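Phosphoserine aminotransferase (Bacillus alcalophilus, PDB 1W23) catalyses the reversible, pyridoxal-phosphate-dependent transamination that interconverts 3-phosphohydroxypyruvate and phosphoserine in serine biosynthesis, and acts likewise on phosphohydroxythreonine. Local coordinates at residues I93-L98 / Q137-D142; P131-F136 / N160-N165; A143-T148 / A167-D172. All coordinates share one frame; numbering follows the deposited sequence.

Contact 1 of 3, residues I93-L98 / Q137-D142; sequences IGNYVL and QLNEND
Asn95 and Ile93 carry the tight part of the contact between strand 93-98 and the loop 137-142. Asn95 CG stands anti to the backbone N (chi1 -160°), so the amide reaches out to the loop. Asn95 ND2 donates to Gln137 O at 3.0 Å, nearly straight and on a lone pair of the carbonyl. Asn95 ND2 also meets Asp142 OD2 at 2.9 Å, from above the carboxylate plane, amide and carboxylate planes standing 52° apart. Since OD1 of Asn95 is held by His117, the rotation of the amide is fixed at both ends. Asp142 OD2 also accepts Asn139 N at 3.0 Å and bonds to His166, while Asp142 OD1 offers its syn lone pair to Asn139 ND2 at 2.9 Å. So many donors would probably keep this buried carboxylate ionised. Buried Ile93 packs CD1 against the Asn139 and Asn141 amides, 3.5 Å from Asn141 OD1; Asn141 ND2 turns to Gly91 O. The backbone bond from Ile93 N to Asn141 O (2.9 Å) is bent, 139° at the hydrogen.

The outer loop is the loose, solvent side: the Gln137 side chain leads away, Leu138 CD2 only brushes Asn95 ND2, and Glu140 points away from the strand.

A type I turn, Asn139 to Asp142, thus delivers the chain to the parallel bridge Ile93-Asp142, in the predominantly parallel sheet characteristic of the large domain of fold-type I pyridoxal-phosphate enzymes.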
loop_
_atom_site.group_PDB
_atom_site.type_symbol
_atom_site.label_atom_id
_atom_site.label_comp_id
_atom_site.label_asym_id
_atom_site.label_seq_id
_atom_site.Cartn_x
_atom_site.Cartn_y
_atom_site.Cartn_z
ATOM N N ILE A 93 15.590 -20.535 -16.085
ATOM C CA ILE A 93 15.621 -19.275 -16.858
ATOM C C ILE A 93 14.306 -18.548 -16.714
ATOM O O ILE A 93 13.242 -19.132 -16.869
ATOM C CB ILE A 93 15.873 -19.609 -18.347
ATOM C CG1 ILE A 93 17.250 -20.282 -18.538
ATOM C CG2 ILE A 93 15.720 -18.389 -19.224
ATOM C CD1 ILE A 93 17.484 -20.811 -19.976
ATOM N N GLY A 94 14.394 -17.234 -16.459
ATOM C CA GLY A 94 13.185 -16.390 -16.520
ATOM C C GLY A 94 13.025 -15.901 -17.949
ATOM O O GLY A 94 13.821 -15.092 -18.442
ATOM N N ASN A 95 12.048 -16.454 -18.662
ATOM C CA ASN A 95 11.876 -16.207 -20.097
ATOM C C ASN A 95 10.773 -15.175 -20.310
ATOM O O ASN A 95 9.679 -15.357 -19.761
ATOM C CB ASN A 95 11.537 -17.537 -20.796
ATOM C CG ASN A 95 11.806 -17.522 -22.284
ATOM O OD1 ASN A 95 12.271 -16.504 -22.829
ATOM N ND2 ASN A 95 11.550 -18.662 -22.963
ATOM N N TYR A 96 11.052 -14.108 -21.030
ATOM C CA TYR A 96 10.167 -12.931 -21.162
ATOM C C TYR A 96 9.818 -12.697 -22.610
ATOM O O TYR A 96 10.666 -12.765 -23.501
ATOM C CB TYR A 96 10.914 -11.640 -20.620
ATOM C CG TYR A 96 10.881 -11.679 -19.083
ATOM C CD1 TYR A 96 11.755 -12.519 -18.403
ATOM C CD2 TYR A 96 9.978 -10.950 -18.329
ATOM C CE1 TYR A 96 11.752 -12.597 -17.027
ATOM C CE2 TYR A 96 9.925 -11.038 -16.923
ATOM C CZ TYR A 96 10.816 -11.849 -16.280
ATOM O OH TYR A 96 10.785 -12.022 -14.915
ATOM N N VAL A 97 8.561 -12.309 -22.854
ATOM C CA VAL A 97 8.114 -11.800 -24.131
ATOM C C VAL A 97 8.048 -10.284 -23.999
ATOM O O VAL A 97 7.303 -9.751 -23.152
ATOM C CB VAL A 97 6.769 -12.365 -24.585
ATOM C CG1 VAL A 97 6.351 -11.814 -25.959
ATOM C CG2 VAL A 97 6.770 -13.885 -24.621
ATOM N N LEU A 98 8.824 -9.561 -24.806
ATOM C CA LEU A 98 8.873 -8.120 -24.724
ATOM C C LEU A 98 7.881 -7.460 -25.694
ATOM O O LEU A 98 8.048 -7.581 -26.916
ATOM C CB LEU A 98 10.260 -7.583 -25.021
ATOM C CG LEU A 98 11.380 -8.068 -24.048
ATOM C CD1 LEU A 98 12.719 -7.429 -24.425
ATOM C CD2 LEU A 98 11.022 -7.760 -22.596
ATOM N N GLN A 137 10.648 -18.436 -28.540
ATOM C CA GLN A 137 11.804 -19.291 -28.314
ATOM C C GLN A 137 11.768 -19.709 -26.829
ATOM O O GLN A 137 11.997 -18.901 -25.926
ATOM C CB GLN A 137 13.099 -18.595 -28.680
ATOM C CG GLN A 137 13.066 -18.113 -30.141
ATOM C CD GLN A 137 12.641 -19.197 -31.134
ATOM O OE1 GLN A 137 11.771 -19.106 -32.011
ATOM N NE2 GLN A 137 13.306 -20.360 -31.021
ATOM N N LEU A 138 11.464 -20.983 -26.625
ATOM C CA LEU A 138 11.270 -21.578 -25.319
ATOM C C LEU A 138 12.460 -22.440 -24.943
ATOM O O LEU A 138 13.160 -22.994 -25.837
ATOM C CB LEU A 138 9.976 -22.376 -25.297
ATOM C CG LEU A 138 8.704 -21.649 -25.734
ATOM C CD1 LEU A 138 7.518 -22.609 -25.697
ATOM C CD2 LEU A 138 8.514 -20.373 -24.898
ATOM N N ASN A 139 12.687 -22.603 -23.632
ATOM C CA ASN A 139 13.819 -23.386 -23.147
ATOM C C ASN A 139 13.289 -24.469 -22.234
ATOM O O ASN A 139 12.357 -24.210 -21.442
ATOM C CB ASN A 139 14.824 -22.525 -22.339
ATOM C CG ASN A 139 15.274 -21.326 -23.139
ATOM O OD1 ASN A 139 16.039 -21.464 -24.106
ATOM N ND2 ASN A 139 14.786 -20.144 -22.795
ATOM N N GLU A 140 13.873 -25.669 -22.302
ATOM C CA GLU A 140 13.433 -26.773 -21.430
ATOM C C GLU A 140 13.536 -26.411 -19.921
ATOM O O GLU A 140 12.737 -26.927 -19.125
ATOM C CB GLU A 140 14.252 -27.999 -21.765
ATOM C CG GLU A 140 15.811 -27.986 -21.505
ATOM C CD GLU A 140 16.341 -29.417 -21.740
ATOM O OE1 GLU A 140 16.895 -29.921 -22.798
ATOM O OE2 GLU A 140 16.186 -30.135 -20.671
ATOM N N ASN A 141 14.510 -25.573 -19.600
ATOM C CA ASN A 141 14.731 -25.197 -18.209
ATOM C C ASN A 141 14.150 -23.826 -17.903
ATOM O O ASN A 141 14.588 -23.170 -16.927
ATOM C CB ASN A 141 16.221 -25.279 -17.857
ATOM C CG ASN A 141 17.115 -24.357 -18.677
ATOM O OD1 ASN A 141 16.908 -24.246 -19.903
ATOM N ND2 ASN A 141 18.124 -23.734 -18.082
ATOM N N ASP A 142 13.179 -23.335 -18.678
ATOM C CA ASP A 142 12.436 -22.142 -18.271
ATOM C C ASP A 142 11.790 -22.356 -16.914
ATOM O O ASP A 142 11.080 -23.347 -16.669
ATOM C CB ASP A 142 11.351 -21.781 -19.287
ATOM C CG ASP A 142 11.860 -21.178 -20.567
ATOM O OD1 ASP A 142 12.990 -20.624 -20.616
ATOM O OD2 ASP A 142 11.089 -21.215 -21.571
#

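Contact 2 of 3, residues P131-F136 / N160-N165; sequences PDFSEF and NFPEIN
Pro162 lies over one face of the Phe133 ring, and this pairing sets the geometry of the contact. Its CB is 4.0 Å from the centroid of the Phe133 ring and only 18° off the ring normal, which meets the criteria for a CH-pi interaction. Although the two side chains run at about a right angle, the proline ring is roughly parallel to the phenyl, modestly tilted, with Pro162 CB offset toward the rim and Pro162 CD 3.8 Å from Phe133 CZ. Phe133 reaches this position with CG anti to its own carbonyl carbon and beside the backbone N.

The rim of the same ring meets Asn160. Phe133 CZ is 3.4 Å from Asn160 O, which sits at the ring edge, close to its plane. Asn160 OD1 approaches Phe133 CE1 at 3.4 Å, with the amide turned 81° from the ring. The crowded first torsion of Asn160 (chi1 45°) swings its amide toward the phenyl rim. Asn160 O is buried here and has no hydrogen-bond partner in the model; the slightly positive C-H edge of Phe133 may compensate in part. An alanine in place of Phe133 would remove both the face under Pro162 and this edge, and would probably leave Pro162 with little more than Phe136 across the contact.

Phe136 adds a smaller touch, its CE2 3.9 Å from Pro162 CG. One face of the Phe136 ring is backed by Phe133 CA, a result of the short 3-10 segment 133-135, where Phe136 N bonds to Phe133 O at 3.1 Å.

Both loops lie against the sheet: Phe136 packs on Val97, Ala120 and Leu145 of strands 93-98, 115-121 and 142-148, Ile164 also meets Leu145, and Phe161, pointing away from Phe133, reaches Ile147.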
loop_
_atom_site.group_PDB
_atom_site.type_symbol
_atom_site.label_atom_id
_atom_site.label_comp_id
_atom_site.label_asym_id
_atom_site.label_seq_id
_atom_site.Cartn_x
_atom_site.Cartn_y
_atom_site.Cartn_z
ATOM N N PRO A 131 4.024 -10.169 -30.933
ATOM C CA PRO A 131 4.619 -11.195 -31.834
ATOM C C PRO A 131 3.720 -12.388 -31.934
ATOM O O PRO A 131 2.963 -12.782 -31.045
ATOM C CB PRO A 131 5.931 -11.544 -31.134
ATOM C CG PRO A 131 5.738 -11.147 -29.735
ATOM C CD PRO A 131 4.808 -9.977 -29.708
ATOM N N ASP A 132 3.787 -13.057 -33.107
ATOM C CA ASP A 132 3.151 -14.304 -33.365
ATOM C C ASP A 132 3.711 -15.342 -32.393
ATOM O O ASP A 132 4.914 -15.427 -32.193
ATOM C CB ASP A 132 3.497 -14.704 -34.800
ATOM C CG ASP A 132 2.914 -13.909 -35.929
ATOM O OD1 ASP A 132 3.379 -14.111 -37.084
ATOM O OD2 ASP A 132 1.964 -13.140 -35.694
ATOM N N PHE A 133 2.840 -16.179 -31.830
ATOM C CA PHE A 133 3.266 -17.141 -30.854
ATOM C C PHE A 133 4.235 -18.150 -31.451
ATOM O O PHE A 133 5.029 -18.740 -30.686
ATOM C CB PHE A 133 2.060 -17.870 -30.288
ATOM C CG PHE A 133 1.077 -16.945 -29.561
ATOM C CD1 PHE A 133 -0.208 -17.396 -29.273
ATOM C CD2 PHE A 133 1.373 -15.654 -29.161
ATOM C CE1 PHE A 133 -1.177 -16.623 -28.638
ATOM C CE2 PHE A 133 0.414 -14.854 -28.548
ATOM C CZ PHE A 133 -0.847 -15.320 -28.270
ATOM N N SER A 134 4.180 -18.384 -32.760
ATOM C CA SER A 134 5.136 -19.243 -33.444
ATOM C C SER A 134 6.572 -18.714 -33.304
ATOM O O SER A 134 7.514 -19.496 -33.547
ATOM C CB SER A 134 4.744 -19.408 -34.935
ATOM O OG SER A 134 4.756 -18.182 -35.622
ATOM N N GLU A 135 6.755 -17.445 -33.027
ATOM C CA GLU A 135 8.078 -16.911 -32.891
ATOM C C GLU A 135 8.726 -17.224 -31.519
ATOM O O GLU A 135 9.908 -16.916 -31.328
ATOM C CB GLU A 135 8.075 -15.405 -33.101
ATOM C CG GLU A 135 7.389 -14.901 -34.351
ATOM C CD GLU A 135 7.187 -13.403 -34.391
ATOM O OE1 GLU A 135 8.173 -12.727 -33.938
ATOM O OE2 GLU A 135 6.175 -12.728 -34.826
ATOM N N PHE A 136 7.939 -17.752 -30.586
ATOM C CA PHE A 136 8.444 -17.814 -29.215
ATOM C C PHE A 136 9.515 -18.884 -29.098
ATOM O O PHE A 136 9.371 -20.051 -29.488
ATOM C CB PHE A 136 7.349 -18.171 -28.223
ATOM C CG PHE A 136 6.320 -17.084 -27.943
ATOM C CD1 PHE A 136 6.183 -15.927 -28.679
ATOM C CD2 PHE A 136 5.438 -17.305 -26.887
ATOM C CE1 PHE A 136 5.183 -15.001 -28.322
ATOM C CE2 PHE A 136 4.510 -16.376 -26.541
ATOM C CZ PHE A 136 4.372 -15.241 -27.255
ATOM N N ASN A 160 -5.458 -13.010 -27.456
ATOM C CA ASN A 160 -5.629 -14.345 -26.857
ATOM C C ASN A 160 -4.253 -14.709 -26.324
ATOM O O ASN A 160 -3.303 -13.892 -26.462
ATOM C CB ASN A 160 -6.206 -15.345 -27.850
ATOM C CG ASN A 160 -5.493 -15.214 -29.176
ATOM O OD1 ASN A 160 -4.269 -15.337 -29.194
ATOM N ND2 ASN A 160 -6.231 -14.957 -30.247
ATOM N N PHE A 161 -4.133 -15.836 -25.678
ATOM C CA PHE A 161 -2.938 -16.169 -24.916
ATOM C C PHE A 161 -2.408 -17.494 -25.362
ATOM O O PHE A 161 -3.148 -18.412 -25.705
ATOM C CB PHE A 161 -3.265 -16.194 -23.416
ATOM C CG PHE A 161 -3.668 -14.812 -22.939
ATOM C CD1 PHE A 161 -4.953 -14.524 -22.588
ATOM C CD2 PHE A 161 -2.722 -13.799 -22.868
ATOM C CE1 PHE A 161 -5.292 -13.230 -22.186
ATOM C CE2 PHE A 161 -3.066 -12.515 -22.447
ATOM C CZ PHE A 161 -4.357 -12.229 -22.067
ATOM N N PRO A 162 -1.090 -17.644 -25.313
ATOM C CA PRO A 162 -0.527 -18.916 -25.785
ATOM C C PRO A 162 -0.751 -20.059 -24.839
ATOM O O PRO A 162 -0.869 -19.889 -23.620
ATOM C CB PRO A 162 0.939 -18.513 -25.863
ATOM C CG PRO A 162 1.163 -17.512 -24.784
ATOM C CD PRO A 162 -0.106 -16.683 -24.804
ATOM N N GLU A 163 -0.816 -21.269 -25.394
ATOM C CA GLU A 163 -0.872 -22.523 -24.679
ATOM C C GLU A 163 0.563 -22.962 -24.459
ATOM O O GLU A 163 1.244 -23.358 -25.403
ATOM C CB GLU A 163 -1.563 -23.589 -25.541
ATOM C CG GLU A 163 -1.778 -24.887 -24.790
ATOM C CD GLU A 163 -3.015 -25.673 -25.188
ATOM O OE1 GLU A 163 -2.904 -26.916 -25.048
ATOM O OE2 GLU A 163 -4.044 -25.081 -25.592
ATOM N N ILE A 164 0.972 -22.908 -23.206
ATOM C CA ILE A 164 2.324 -23.136 -22.665
ATOM C C ILE A 164 2.221 -24.346 -21.766
ATOM O O ILE A 164 1.327 -24.288 -20.898
ATOM C CB ILE A 164 2.785 -21.828 -21.963
ATOM C CG1 ILE A 164 2.757 -20.678 -23.015
ATOM C CG2 ILE A 164 4.099 -21.724 -21.260
ATOM C CD1 ILE A 164 3.684 -20.929 -24.181
ATOM N N ASN A 165 2.985 -25.390 -21.939
ATOM C CA ASN A 165 2.939 -26.636 -21.217
ATOM C C ASN A 165 4.217 -26.959 -20.454
ATOM O O ASN A 165 4.230 -27.851 -19.575
ATOM C CB ASN A 165 2.581 -27.794 -22.225
ATOM C CG ASN A 165 1.381 -27.529 -23.124
ATOM O OD1 ASN A 165 0.216 -27.381 -22.691
ATOM N ND2 ASN A 165 1.515 -27.480 -24.472
#

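Contact 3 of 3, residues A143-T148 / A167-D172; sequences AYLHIT and APLIAD. With PLP (pyridoxal-5'-phosphate), chain J.
Asp172 OD2 has two close partners: N1 of the cofactor pyridine ring, 2.7 Å from it, and a water that donates to Asp172 OD2, also at 2.7 Å. The same water is hydrogen-bonded to Thr148 OG1 at 2.8 Å, and Thr148 OG1 in turn bonds to Ser103, so the neighbouring strand supplies a second shell. Asp172 CG is anti to the backbone N (chi1 175°), which carries the carboxylate beyond the strand end to the cofactor; OD1 is held by Ser174. A carboxylate this close to N1 would be expected to favour a protonated pyridine nitrogen.

Behind this site the two strands run parallel, their axes 25° apart. Leu145 and Ile147 each donate and accept across the gap, giving four near-straight backbone bonds, the shortest from Ile170 N to Leu145 O at 2.8 Å. The bridges pair Leu145 with Leu169, His146 with Ile170, Ile147 with Ala171 and Thr148 with Asp172.

Side chains alternate between two faces. On one, His146 lies beside Asp172, ring and carboxylate planes 60° apart, and crosses Ile170 at about a right angle, with His146 CD2 4.0 Å from Ile170 CG2. NE2 of His146 is bonded to Tyr191 OH, and Leu83 of helix 75-87 packs on this face. On the other, Leu145 and Leu169 lie side by side pointing the same way, Leu145 CD2 to Leu169 CD1 at 4.1 Å. Ile147, its CG1 in the crowded position, brings that carbon to 3.7 Å from Ala171 CB.

An aspartate at the C-terminal end of a central parallel strand, facing the pyridine nitrogen, is the hallmark of the fold-type I aminotransferase cofactor site.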
loop_
_atom_site.group_PDB
_atom_site.type_symbol
_atom_site.label_atom_id
_atom_site.label_comp_id
_atom_site.label_asym_id
_atom_site.label_seq_id
_atom_site.Cartn_x
_atom_site.Cartn_y
_atom_site.Cartn_z
ATOM N N ALA A 143 11.975 -21.383 -16.012
ATOM C CA ALA A 143 11.221 -21.344 -14.748
ATOM C C ALA A 143 9.772 -20.911 -15.009
ATOM O O ALA A 143 8.826 -21.298 -14.287
ATOM C CB ALA A 143 11.881 -20.389 -13.768
ATOM N N TYR A 144 9.558 -20.087 -16.016
ATOM C CA TYR A 144 8.275 -19.501 -16.389
ATOM C C TYR A 144 8.471 -18.793 -17.689
ATOM O O TYR A 144 9.590 -18.501 -18.117
ATOM C CB TYR A 144 7.803 -18.545 -15.296
ATOM C CG TYR A 144 8.719 -17.423 -14.910
ATOM C CD1 TYR A 144 9.499 -17.553 -13.746
ATOM C CD2 TYR A 144 8.848 -16.263 -15.660
ATOM C CE1 TYR A 144 10.370 -16.550 -13.361
ATOM C CE2 TYR A 144 9.724 -15.275 -15.288
ATOM C CZ TYR A 144 10.471 -15.395 -14.146
ATOM O OH TYR A 144 11.349 -14.417 -13.733
ATOM N N LEU A 145 7.335 -18.446 -18.325
ATOM C CA LEU A 145 7.273 -17.542 -19.469
ATOM C C LEU A 145 6.413 -16.363 -19.055
ATOM O O LEU A 145 5.256 -16.593 -18.659
ATOM C CB LEU A 145 6.658 -18.217 -20.694
ATOM C CG LEU A 145 6.607 -17.331 -21.950
ATOM C CD1 LEU A 145 8.004 -17.029 -22.450
ATOM C CD2 LEU A 145 5.737 -17.991 -22.995
ATOM N N HIS A 146 6.971 -15.159 -19.094
ATOM C CA HIS A 146 6.283 -13.942 -18.627
ATOM C C HIS A 146 5.865 -13.095 -19.794
ATOM O O HIS A 146 6.679 -12.811 -20.687
ATOM C CB HIS A 146 7.234 -13.167 -17.697
ATOM C CG HIS A 146 6.618 -11.920 -17.120
ATOM N ND1 HIS A 146 6.456 -10.722 -17.849
ATOM C CD2 HIS A 146 6.180 -11.665 -15.866
ATOM C CE1 HIS A 146 5.923 -9.809 -17.013
ATOM N NE2 HIS A 146 5.728 -10.374 -15.813
ATOM N N ILE A 147 4.594 -12.652 -19.773
ATOM C CA ILE A 147 4.036 -11.748 -20.764
ATOM C C ILE A 147 3.419 -10.552 -20.055
ATOM O O ILE A 147 3.122 -10.577 -18.855
ATOM C CB ILE A 147 2.975 -12.451 -21.636
ATOM C CG1 ILE A 147 1.710 -12.826 -20.868
ATOM C CG2 ILE A 147 3.587 -13.665 -22.354
ATOM C CD1 ILE A 147 0.591 -13.363 -21.727
ATOM N N THR A 148 3.161 -9.499 -20.860
ATOM C CA THR A 148 2.470 -8.299 -20.420
ATOM C C THR A 148 1.212 -8.208 -21.291
ATOM O O THR A 148 1.323 -7.994 -22.521
ATOM C CB THR A 148 3.331 -7.053 -20.602
ATOM O OG1 THR A 148 4.644 -7.298 -20.062
ATOM C CG2 THR A 148 2.672 -5.849 -19.968
ATOM N N ALA A 167 6.364 -24.904 -18.723
ATOM C CA ALA A 167 6.644 -23.988 -17.616
ATOM C C ALA A 167 5.378 -23.171 -17.385
ATOM O O ALA A 167 4.559 -23.063 -18.318
ATOM C CB ALA A 167 7.801 -23.074 -18.022
ATOM N N PRO A 168 5.158 -22.575 -16.236
ATOM C CA PRO A 168 3.991 -21.746 -16.063
ATOM C C PRO A 168 4.045 -20.453 -16.841
ATOM O O PRO A 168 5.076 -19.806 -16.940
ATOM C CB PRO A 168 4.058 -21.457 -14.540
ATOM C CG PRO A 168 5.487 -21.613 -14.146
ATOM C CD PRO A 168 5.980 -22.771 -15.001
ATOM N N LEU A 169 2.885 -20.079 -17.369
ATOM C CA LEU A 169 2.678 -18.791 -18.008
ATOM C C LEU A 169 2.306 -17.757 -16.933
ATOM O O LEU A 169 1.379 -18.020 -16.132
ATOM C CB LEU A 169 1.605 -18.899 -19.072
ATOM C CG LEU A 169 1.280 -17.616 -19.868
ATOM C CD1 LEU A 169 2.461 -17.163 -20.692
ATOM C CD2 LEU A 169 0.047 -17.839 -20.772
ATOM N N ILE A 170 3.006 -16.644 -16.921
ATOM C CA ILE A 170 2.813 -15.574 -15.917
ATOM C C ILE A 170 2.506 -14.300 -16.655
ATOM O O ILE A 170 3.173 -14.016 -17.687
ATOM C CB ILE A 170 4.092 -15.372 -15.073
ATOM C CG1 ILE A 170 4.595 -16.749 -14.698
ATOM C CG2 ILE A 170 3.836 -14.346 -13.976
ATOM C CD1 ILE A 170 4.520 -17.200 -13.308
ATOM N N ALA A 171 1.511 -13.550 -16.178
ATOM C CA ALA A 171 1.154 -12.319 -16.893
ATOM C C ALA A 171 0.963 -11.128 -15.964
ATOM O O ALA A 171 0.239 -11.192 -14.958
ATOM C CB ALA A 171 -0.164 -12.538 -17.655
ATOM N N ASP A 172 1.571 -10.026 -16.370
ATOM C CA ASP A 172 1.315 -8.694 -15.831
ATOM C C ASP A 172 0.097 -8.163 -16.589
ATOM O O ASP A 172 0.179 -7.728 -17.744
ATOM C CB ASP A 172 2.515 -7.773 -16.076
ATOM C CG ASP A 172 2.299 -6.336 -15.650
ATOM O OD1 ASP A 172 1.182 -5.995 -15.141
ATOM O OD2 ASP A 172 3.252 -5.553 -15.833
HETATM N N1 PLP J . 2.765 -2.957 -15.398
HETATM C C2 PLP J . 1.852 -2.309 -16.212
HETATM C C2A PLP J . 1.380 -3.051 -17.407
HETATM C C3 PLP J . 1.419 -1.034 -15.882
HETATM O O3 PLP J . 0.534 -0.429 -16.642
HETATM C C4 PLP J . 1.939 -0.382 -14.704
HETATM C C4A PLP J . 1.409 0.956 -14.329
HETATM C C5 PLP J . 2.853 -1.084 -13.901
HETATM C C6 PLP J . 3.262 -2.350 -14.286
HETATM C C5A PLP J . 3.475 -0.487 -12.672
HETATM O O4P PLP J . 2.504 -0.574 -11.564
HETATM P P PLP J . 2.893 0.080 -10.119
HETATM O O1P PLP J . 3.080 1.548 -10.351
HETATM O O2P PLP J . 4.173 -0.600 -9.658
HETATM O O3P PLP J . 1.686 -0.318 -9.283
HETATM O O HOH W 1 5.245 -6.399 -17.524
#

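Contact 3 is the buried member of the set, contact 1 is partly buried, and contact 2 lies at the surface. Contacts 1 and 3 share the sheet, since strand 142-148 pairs with 93-98 and with 169-172: Ile93 O is 2.7 Å from Ala143 N, a probable hydrogen bond, and Tyr96 packs on His146. Contact 2 adds no strand but covers the side bearing Val97, Leu145 and Ile147, with Phe161 CD2 3.5 Å from Ile147 CD1. The chemistry follows position: polar side-chain bonds where a loop enters the sheet, aromatic and proline packing without hydrogen bonds between the loops, and regular backbone pairing leading to the cofactor in the core.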